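Chemosensory protein (Mamestra brassicae, PDB 1N8V) probably carries hydrophobic chemical signals in insect chemosensation, taking up several long-chain alcohol molecules such as bromo-dodecanol in the pocket between its helices. Local coordinates at residues H46-D49 against A50-N53; A25-N28 against C29-R33; K75-I78 against E79-R82. All coordinates share one frame; numbering follows the deposited sequence.

Interaction 1. Residues H46-D49 against A50-N53; sequences HLQD and AIEN. With BDD (bromo-dodecanol), chain D; BDD (bromo-dodecanol), chain E.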
loop_
_atom_site.group_PDB
_atom_site.type_symbol
_atom_site.label_atom_id
_atom_site.label_comp_id
_atom_site.label_asym_id
_atom_site.label_seq_id
_atom_site.Cartn_x
_atom_site.Cartn_y
_atom_site.Cartn_z
ATOM N N HIS A 46 -10.239 0.372 0.100
ATOM C CA HIS A 46 -10.078 1.080 -1.171
ATOM C C HIS A 46 -8.969 0.553 -2.047
ATOM O O HIS A 46 -8.861 0.966 -3.210
ATOM C CB HIS A 46 -9.933 2.596 -0.908
ATOM C CG HIS A 46 -11.157 3.169 -0.290
ATOM N ND1 HIS A 46 -11.398 3.104 1.065
ATOM C CD2 HIS A 46 -12.275 3.681 -0.844
ATOM C CE1 HIS A 46 -12.595 3.603 1.321
ATOM N NE2 HIS A 46 -13.146 3.972 0.181
ATOM N N LEU A 47 -8.141 -0.366 -1.565
ATOM C CA LEU A 47 -6.999 -0.830 -2.337
ATOM C C LEU A 47 -7.375 -1.554 -3.633
ATOM O O LEU A 47 -6.795 -1.286 -4.705
ATOM C CB LEU A 47 -6.093 -1.738 -1.464
ATOM C CG LEU A 47 -4.813 -2.280 -2.107
ATOM C CD1 LEU A 47 -3.981 -1.175 -2.735
ATOM C CD2 LEU A 47 -3.997 -3.032 -1.089
ATOM N N GLN A 48 -8.350 -2.455 -3.573
ATOM C CA GLN A 48 -8.746 -3.178 -4.782
ATOM C C GLN A 48 -9.220 -2.202 -5.868
ATOM O O GLN A 48 -8.824 -2.311 -7.057
ATOM C CB GLN A 48 -9.848 -4.190 -4.505
ATOM C CG GLN A 48 -10.038 -5.182 -5.622
ATOM C CD GLN A 48 -8.802 -6.001 -5.843
ATOM O OE1 GLN A 48 -8.406 -6.768 -4.958
ATOM N NE2 GLN A 48 -8.180 -5.847 -6.997
ATOM N N ASP A 49 -10.073 -1.262 -5.476
ATOM C CA ASP A 49 -10.594 -0.259 -6.400
ATOM C C ASP A 49 -9.442 0.511 -7.039
ATOM O O ASP A 49 -9.430 0.763 -8.253
ATOM C CB ASP A 49 -11.548 0.708 -5.684
ATOM C CG ASP A 49 -12.127 1.749 -6.606
ATOM O OD1 ASP A 49 -13.027 1.436 -7.413
ATOM O OD2 ASP A 49 -11.710 2.921 -6.572
ATOM N N ALA A 50 -8.459 0.923 -6.254
ATOM C CA ALA A 50 -7.351 1.716 -6.775
ATOM C C ALA A 50 -6.536 0.920 -7.788
ATOM O O ALA A 50 -5.997 1.487 -8.748
ATOM C CB ALA A 50 -6.483 2.199 -5.654
ATOM N N ILE A 51 -6.432 -0.384 -7.584
ATOM C CA ILE A 51 -5.734 -1.267 -8.535
ATOM C C ILE A 51 -6.495 -1.360 -9.845
ATOM O O ILE A 51 -5.893 -1.380 -10.948
ATOM C CB ILE A 51 -5.576 -2.685 -7.915
ATOM C CG1 ILE A 51 -4.609 -2.620 -6.750
ATOM C CG2 ILE A 51 -5.109 -3.732 -8.962
ATOM C CD1 ILE A 51 -3.298 -2.189 -7.107
ATOM N N GLU A 52 -7.802 -1.428 -9.755
ATOM C CA GLU A 52 -8.626 -1.574 -10.953
ATOM C C GLU A 52 -8.675 -0.314 -11.815
ATOM O O GLU A 52 -8.951 -0.426 -13.022
ATOM C CB GLU A 52 -10.040 -2.003 -10.620
ATOM C CG GLU A 52 -10.113 -3.311 -9.837
ATOM C CD GLU A 52 -9.487 -4.500 -10.535
ATOM O OE1 GLU A 52 -9.633 -4.623 -11.768
ATOM O OE2 GLU A 52 -8.850 -5.329 -9.856
ATOM N N ASN A 53 -8.403 0.874 -11.255
ATOM C CA ASN A 53 -8.468 2.140 -12.011
ATOM C C ASN A 53 -7.224 3.021 -11.963
ATOM O O ASN A 53 -7.261 4.200 -12.324
ATOM C CB ASN A 53 -9.698 2.945 -11.661
ATOM C CG ASN A 53 -9.732 3.335 -10.222
ATOM O OD1 ASN A 53 -8.712 3.602 -9.613
ATOM N ND2 ASN A 53 -10.936 3.380 -9.675
HETATM O O1 BDD D . -1.513 2.153 -9.737
HETATM C C1 BDD D . -2.065 1.288 -8.751
HETATM C C2 BDD D . -2.011 2.003 -7.403
HETATM C C3 BDD D . -1.591 1.059 -6.276
HETATM C C4 BDD D . -1.641 1.734 -4.910
HETATM C C5 BDD D . -3.012 2.303 -4.572
HETATM C C6 BDD D . -3.063 3.009 -3.223
HETATM C C7 BDD D . -4.507 3.313 -2.811
HETATM C C8 BDD D . -4.601 4.281 -1.637
HETATM C C9 BDD D . -5.999 4.322 -1.022
HETATM C C10 BDD D . -6.115 5.419 0.046
HETATM C C11 BDD D . -7.385 5.355 0.897
HETATM C C12 BDD D . -7.292 6.180 2.214
HETATM BR BR BDD D . -6.663 5.434 3.539
HETATM O O1 BDD E . 0.791 -4.797 -8.164
HETATM C C1 BDD E . 0.345 -3.686 -7.384
HETATM C C2 BDD E . 0.231 -4.075 -5.905
HETATM C C3 BDD E . -0.000 -2.828 -5.056
HETATM C C4 BDD E . -0.019 -3.106 -3.550
HETATM C C5 BDD E . 0.618 -1.941 -2.782
HETATM C C6 BDD E . -0.259 -1.395 -1.669
HETATM C C7 BDD E . 0.409 -0.235 -0.924
HETATM C C8 BDD E . -0.494 0.975 -0.824
HETATM C C9 BDD E . 0.020 1.995 0.182
HETATM C C10 BDD E . -0.901 3.215 0.268
HETATM C C11 BDD E . -0.221 4.519 0.697
HETATM C C12 BDD E . -0.952 5.821 0.235
HETATM BR BR BDD E . -0.767 6.907 1.416
#
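Leu47 and Ile51, one turn apart, meet loosely through CD1 of Leu47 and CG1 of Ile51 at 4.3 Å, and each then passes to the bound alcohols. CD1 of Ile51 touches two bromo-dodecanol molecules, 3.8 Å from C3 of the chain D molecule and 3.9 Å from C3 of the chain E molecule. Leu47, with CG anti to the backbone N (chi1 -178°), sends CD1 to C6 of the chain E molecule, while the methyl CB of Ala50 approaches C7 of the chain D molecule at 3.6 Å. The segment is thus an amphipathic piece of helix 38-53, its apolar side lining the ligand pocket and its polar side carrying i to i+4 pairs. In one, NE2 of Gln48 gives a hydrogen bond of 3.0 Å to OE2 of Glu52 on that oxygen's anti lone pair, the two flat groups 38° apart. In the other, Asn53 ND2 reaches Asp49 OD2 at 3.2 Å from well above the carboxylate plane, the amide standing nearly at right angles to it (85°). Farther out, the same OD2 is held by the hydroxyl of Tyr4 and OD1 by a salt bridge to Lys57, and Gln48 NE2 also reaches the carbonyl of Tyr88. Ile51 lends its backbone O to the indole N-H of Trp94, itself a pocket residue.

Interaction 2. Residues A25-N28 against C29-R33; sequences AYVN and CVMER. With BDD (bromo-dodecanol), chain C.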
loop_
_atom_site.group_PDB
_atom_site.type_symbol
_atom_site.label_atom_id
_atom_site.label_comp_id
_atom_site.label_asym_id
_atom_site.label_seq_id
_atom_site.Cartn_x
_atom_site.Cartn_y
_atom_site.Cartn_z
ATOM N N ALA A 25 1.638 -4.207 11.392
ATOM C CA ALA A 25 0.246 -4.049 11.779
ATOM C C ALA A 25 -0.596 -3.675 10.560
ATOM O O ALA A 25 -1.688 -4.216 10.392
ATOM C CB ALA A 25 0.091 -3.000 12.857
ATOM N N TYR A 26 -0.114 -2.750 9.711
ATOM C CA TYR A 26 -0.871 -2.386 8.519
ATOM C C TYR A 26 -0.886 -3.531 7.506
ATOM O O TYR A 26 -1.917 -3.843 6.911
ATOM C CB TYR A 26 -0.290 -1.142 7.838
ATOM C CG TYR A 26 -0.522 0.139 8.564
ATOM C CD1 TYR A 26 -1.789 0.703 8.607
ATOM C CD2 TYR A 26 0.510 0.807 9.188
ATOM C CE1 TYR A 26 -1.998 1.924 9.279
ATOM C CE2 TYR A 26 0.313 1.987 9.861
ATOM C CZ TYR A 26 -0.937 2.549 9.894
ATOM O OH TYR A 26 -1.128 3.750 10.576
ATOM N N VAL A 27 0.246 -4.210 7.343
ATOM C CA VAL A 27 0.295 -5.324 6.413
ATOM C C VAL A 27 -0.677 -6.465 6.802
ATOM O O VAL A 27 -1.429 -6.967 5.964
ATOM C CB VAL A 27 1.720 -5.898 6.280
ATOM C CG1 VAL A 27 1.694 -7.138 5.432
ATOM C CG2 VAL A 27 2.633 -4.859 5.690
ATOM N N ASN A 28 -0.677 -6.848 8.080
ATOM C CA ASN A 28 -1.589 -7.908 8.522
ATOM C C ASN A 28 -3.053 -7.518 8.366
ATOM O O ASN A 28 -3.903 -8.353 8.040
ATOM C CB ASN A 28 -1.272 -8.324 9.962
ATOM C CG ASN A 28 0.076 -9.039 10.104
ATOM O OD1 ASN A 28 0.671 -9.081 11.217
ATOM N ND2 ASN A 28 0.566 -9.583 9.027
ATOM N N CYS A 29 -3.350 -6.235 8.566
ATOM C CA CYS A 29 -4.717 -5.756 8.367
ATOM C C CYS A 29 -5.135 -5.902 6.892
ATOM O O CYS A 29 -6.192 -6.466 6.560
ATOM C CB CYS A 29 -4.824 -4.288 8.783
ATOM S SG CYS A 29 -6.220 -3.321 8.105
ATOM N N VAL A 30 -4.313 -5.379 5.991
ATOM C CA VAL A 30 -4.649 -5.400 4.566
ATOM C C VAL A 30 -4.641 -6.818 4.014
ATOM O O VAL A 30 -5.385 -7.126 3.089
ATOM C CB VAL A 30 -3.704 -4.444 3.785
ATOM C CG1 VAL A 30 -3.857 -4.572 2.310
ATOM C CG2 VAL A 30 -3.957 -3.018 4.195
ATOM N N MET A 31 -3.831 -7.704 4.602
ATOM C CA MET A 31 -3.817 -9.110 4.185
ATOM C C MET A 31 -4.968 -9.915 4.831
ATOM O O MET A 31 -5.076 -11.118 4.620
ATOM C CB MET A 31 -2.480 -9.775 4.538
ATOM C CG MET A 31 -1.342 -9.334 3.664
ATOM S SD MET A 31 -1.519 -9.621 1.886
ATOM C CE MET A 31 -1.643 -11.438 1.895
ATOM N N GLU A 32 -5.833 -9.249 5.599
ATOM C CA GLU A 32 -7.003 -9.880 6.223
ATOM C C GLU A 32 -6.653 -11.025 7.190
ATOM O O GLU A 32 -7.323 -12.070 7.225
ATOM C CB GLU A 32 -8.013 -10.302 5.139
ATOM C CG GLU A 32 -8.458 -9.152 4.212
ATOM C CD GLU A 32 -9.672 -9.475 3.338
ATOM O OE1 GLU A 32 -10.760 -9.749 3.915
ATOM O OE2 GLU A 32 -9.565 -9.430 2.087
ATOM N N ARG A 33 -5.608 -10.797 7.979
ATOM C CA ARG A 33 -5.178 -11.762 8.996
ATOM C C ARG A 33 -4.861 -11.113 10.351
ATOM O O ARG A 33 -4.393 -11.793 11.264
ATOM C CB ARG A 33 -3.981 -12.569 8.503
ATOM C CG ARG A 33 -2.752 -11.766 8.195
ATOM C CD ARG A 33 -1.521 -12.635 7.892
ATOM N NE ARG A 33 -0.349 -11.831 7.561
ATOM C CZ ARG A 33 0.333 -11.870 6.415
ATOM N NH1 ARG A 33 1.385 -11.085 6.274
ATOM N NH2 ARG A 33 -0.007 -12.675 5.418
HETATM O O1 BDD C . -1.923 8.928 2.598
HETATM C C1 BDD C . -1.893 8.100 3.751
HETATM C C2 BDD C . -3.252 7.433 3.943
HETATM C C3 BDD C . -3.092 5.952 4.257
HETATM C C4 BDD C . -2.847 5.705 5.738
HETATM C C5 BDD C . -2.338 4.285 5.965
HETATM C C6 BDD C . -0.819 4.187 5.804
HETATM C C7 BDD C . -0.328 2.743 5.709
HETATM C C8 BDD C . 1.042 2.643 5.038
HETATM C C9 BDD C . 1.619 1.238 5.176
HETATM C C10 BDD C . 1.062 0.283 4.129
HETATM C C11 BDD C . 1.714 -1.086 4.187
HETATM C C12 BDD C . 1.213 -2.010 3.078
HETATM BR BR BDD C . -0.235 -2.648 3.451
#
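Val27 lies alongside Met31, its CG1 4.1 Å from CG of that residue, the two side chains pointing the same way toward helix 78-88, where Ile80, Glu83 and Leu84 cover them. One position earlier, Tyr26 looks into the ligand pocket: C7 of the chain C bromo-dodecanol stands over the centre of its ring, 3.7 Å above the plane, in a CH-pi arrangement. Its CG is anti to the carbonyl carbon (chi1 -72°), a setting that lays the ring along the alkyl chain. Val30 takes the far end of the same ligand, with CG2 3.8 Å from the bromine (BR). With an alanine in place of Tyr26 the ring face would be gone, and the middle of the alkyl chain would probably be left without its flat support and able to shift.

Between these side chains the helix runs to its end. Val30 N donates to Tyr26 O at 3.0 Å, nearly straight, and Met31 N to Val27 O at 2.9 Å. A Schellman motif then closes helix 20-30: Glu32 turns to positive phi (60°), Arg33 N bonds back to Asn28 O at 3.0 Å, and Glu32 N bonds to Cys29 O. Cys29 ties this end to Cys36 through a disulfide, while Arg33 and Glu32 form salt bridges to Glu83 and Lys87 respectively.

Tyr26 and Val30, by contrast, offer the alkyl chain and bromine a ring face and van der Waals contact, which probably hold the ligand by shape more than by directed bonds.

Interaction 3. Residues K75-I78 against E79-R82; sequences KNEI and EIWR. With BDD (bromo-dodecanol), chain E.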
loop_
_atom_site.group_PDB
_atom_site.type_symbol
_atom_site.label_atom_id
_atom_site.label_comp_id
_atom_site.label_asym_id
_atom_site.label_seq_id
_atom_site.Cartn_x
_atom_site.Cartn_y
_atom_site.Cartn_z
ATOM N N LYS A 75 12.205 -3.096 -2.371
ATOM C CA LYS A 75 13.633 -3.124 -2.043
ATOM C C LYS A 75 13.966 -3.853 -0.735
ATOM O O LYS A 75 14.929 -4.620 -0.678
ATOM C CB LYS A 75 14.178 -1.710 -1.940
ATOM C CG LYS A 75 14.176 -0.958 -3.228
ATOM C CD LYS A 75 14.864 0.375 -3.029
ATOM C CE LYS A 75 15.010 1.137 -4.289
ATOM N NZ LYS A 75 15.635 0.282 -5.338
ATOM N N ASN A 76 13.173 -3.632 0.312
ATOM C CA ASN A 76 13.500 -4.095 1.662
ATOM C C ASN A 76 12.609 -5.150 2.311
ATOM O O ASN A 76 12.948 -5.705 3.347
ATOM C CB ASN A 76 13.558 -2.873 2.577
ATOM C CG ASN A 76 14.495 -1.792 2.042
ATOM O OD1 ASN A 76 15.684 -2.049 1.863
ATOM N ND2 ASN A 76 13.972 -0.592 1.781
ATOM N N GLU A 77 11.445 -5.416 1.730
ATOM C CA GLU A 77 10.507 -6.386 2.294
ATOM C C GLU A 77 9.881 -7.176 1.169
ATOM O O GLU A 77 8.667 -7.173 0.967
ATOM C CB GLU A 77 9.414 -5.706 3.133
ATOM C CG GLU A 77 9.920 -4.935 4.353
ATOM C CD GLU A 77 10.451 -5.820 5.463
ATOM O OE1 GLU A 77 10.386 -7.067 5.360
ATOM O OE2 GLU A 77 10.955 -5.253 6.470
ATOM N N ILE A 78 10.735 -7.883 0.443
ATOM C CA ILE A 78 10.304 -8.610 -0.749
ATOM C C ILE A 78 9.140 -9.575 -0.511
ATOM O O ILE A 78 8.218 -9.625 -1.303
ATOM C CB ILE A 78 11.498 -9.355 -1.338
ATOM C CG1 ILE A 78 12.588 -8.355 -1.745
ATOM C CG2 ILE A 78 11.056 -10.224 -2.517
ATOM C CD1 ILE A 78 13.884 -9.012 -2.159
ATOM N N GLU A 79 9.171 -10.325 0.582
ATOM C CA GLU A 79 8.105 -11.262 0.890
ATOM C C GLU A 79 6.757 -10.550 1.084
ATOM O O GLU A 79 5.721 -11.057 0.667
ATOM C CB GLU A 79 8.467 -12.057 2.149
ATOM C CG GLU A 79 9.746 -12.866 2.060
ATOM C CD GLU A 79 11.015 -12.048 2.252
ATOM O OE1 GLU A 79 10.993 -10.933 2.851
ATOM O OE2 GLU A 79 12.072 -12.535 1.795
ATOM N N ILE A 80 6.780 -9.388 1.736
ATOM C CA ILE A 80 5.548 -8.606 1.942
ATOM C C ILE A 80 5.041 -8.090 0.581
ATOM O O ILE A 80 3.873 -8.226 0.259
ATOM C CB ILE A 80 5.782 -7.466 2.938
ATOM C CG1 ILE A 80 5.997 -8.022 4.358
ATOM C CG2 ILE A 80 4.622 -6.469 2.882
ATOM C CD1 ILE A 80 6.369 -6.969 5.368
ATOM N N TRP A 81 5.933 -7.520 -0.219
ATOM C CA TRP A 81 5.546 -7.082 -1.566
ATOM C C TRP A 81 4.903 -8.218 -2.348
ATOM O O TRP A 81 3.824 -8.054 -2.921
ATOM C CB TRP A 81 6.756 -6.557 -2.342
ATOM C CG TRP A 81 6.531 -6.367 -3.825
ATOM C CD1 TRP A 81 7.173 -7.031 -4.817
ATOM C CD2 TRP A 81 5.585 -5.495 -4.489
ATOM N NE1 TRP A 81 6.731 -6.609 -6.051
ATOM C CE2 TRP A 81 5.758 -5.662 -5.879
ATOM C CE3 TRP A 81 4.653 -4.547 -4.057
ATOM C CZ2 TRP A 81 5.015 -4.943 -6.815
ATOM C CZ3 TRP A 81 3.911 -3.874 -4.992
ATOM C CH2 TRP A 81 4.097 -4.056 -6.342
ATOM N N ARG A 82 5.540 -9.378 -2.340
ATOM C CA ARG A 82 4.996 -10.477 -3.120
ATOM C C ARG A 82 3.600 -10.937 -2.686
ATOM O O ARG A 82 2.752 -11.252 -3.545
ATOM C CB ARG A 82 5.989 -11.610 -3.198
ATOM C CG ARG A 82 7.096 -11.178 -4.111
ATOM C CD ARG A 82 8.093 -12.219 -4.311
ATOM N NE ARG A 82 9.095 -11.809 -5.272
ATOM C CZ ARG A 82 9.956 -12.634 -5.826
ATOM N NH1 ARG A 82 10.845 -12.172 -6.687
ATOM N NH2 ARG A 82 9.908 -13.920 -5.537
HETATM O O1 BDD E . 0.791 -4.797 -8.164
HETATM C C1 BDD E . 0.345 -3.686 -7.384
HETATM C C2 BDD E . 0.231 -4.075 -5.905
HETATM C C3 BDD E . -0.000 -2.828 -5.056
HETATM C C4 BDD E . -0.019 -3.106 -3.550
HETATM C C5 BDD E . 0.618 -1.941 -2.782
HETATM C C6 BDD E . -0.259 -1.395 -1.669
HETATM C C7 BDD E . 0.409 -0.235 -0.924
HETATM C C8 BDD E . -0.494 0.975 -0.824
HETATM C C9 BDD E . 0.020 1.995 0.182
HETATM C C10 BDD E . -0.901 3.215 0.268
HETATM C C11 BDD E . -0.221 4.519 0.697
HETATM C C12 BDD E . -0.952 5.821 0.235
HETATM BR BR BDD E . -0.767 6.907 1.416
HETATM O O HOH W 1 9.269 -9.218 3.856
#
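Backbone bonds start the new helix straight after the break at Glu77, the N-cap residue that separates helix 60-76 from helix 78-88. Its carbonyl oxygen receives Trp81 N at 3.0 Å with an almost straight N-H (173°), and Ile78 O receives Arg82 N at 2.9 Å.

A water extends the polar network. It donates to OE1 of Glu77 at 2.9 Å and to OE1 of Glu79 at 2.6 Å, and accepts a longer bond from the backbone N of Ile80, an N-H of the first turn. Glu77 OE2 has a second mate in Lys20, through a salt bridge, and the indole N-H of Trp81 bonds to Glu99.

Packing contacts make up the rest. Ile80 lies side by side with Glu77, CD1 to CB at 4.0 Å. CG2 of Ile78 packs over one face of the Arg82 guanidinium, 3.7 Å from NE; it is anti to the backbone N, which leaves it beside the carbonyl carbon and on the side of the following turn. The indole of Trp81 reaches into the core, against Ile70, Leu73 and Ile74 of helix 60-76, and its CZ3 comes within 3.8 Å of C2 of the chain E bromo-dodecanol.

OE1 of Glu77 and OE1 of Glu79, 4.6 Å apart, would probably repel each other, but the shared water donates a hydrogen bond to each, and Lys20 and the positive end of the helix probably ease the negative charge further.

In the fold
Along the chain the order is interaction 2, on helix 20-30, then interaction 1, on helix 38-53, and last interaction 3, where helix 60-76 passes into helix 78-88. The centres of interactions 1 and 2 lie about 16 Å apart and those of interactions 2 and 3 about 14 Å; interactions 1 and 3, about 20 Å apart between centres, lie on opposite sides of the chain's centre. Interaction 2 touches both of the others, through Val30 against Leu47 and Val27 against Ile80, whereas interactions 1 and 3 meet at no atom but both reach the chain E alcohol. Walls from different parts of this all-helical fold therefore enclose one set of ligands, consistent with a lipid-binding protein that changes shape and binds cooperatively.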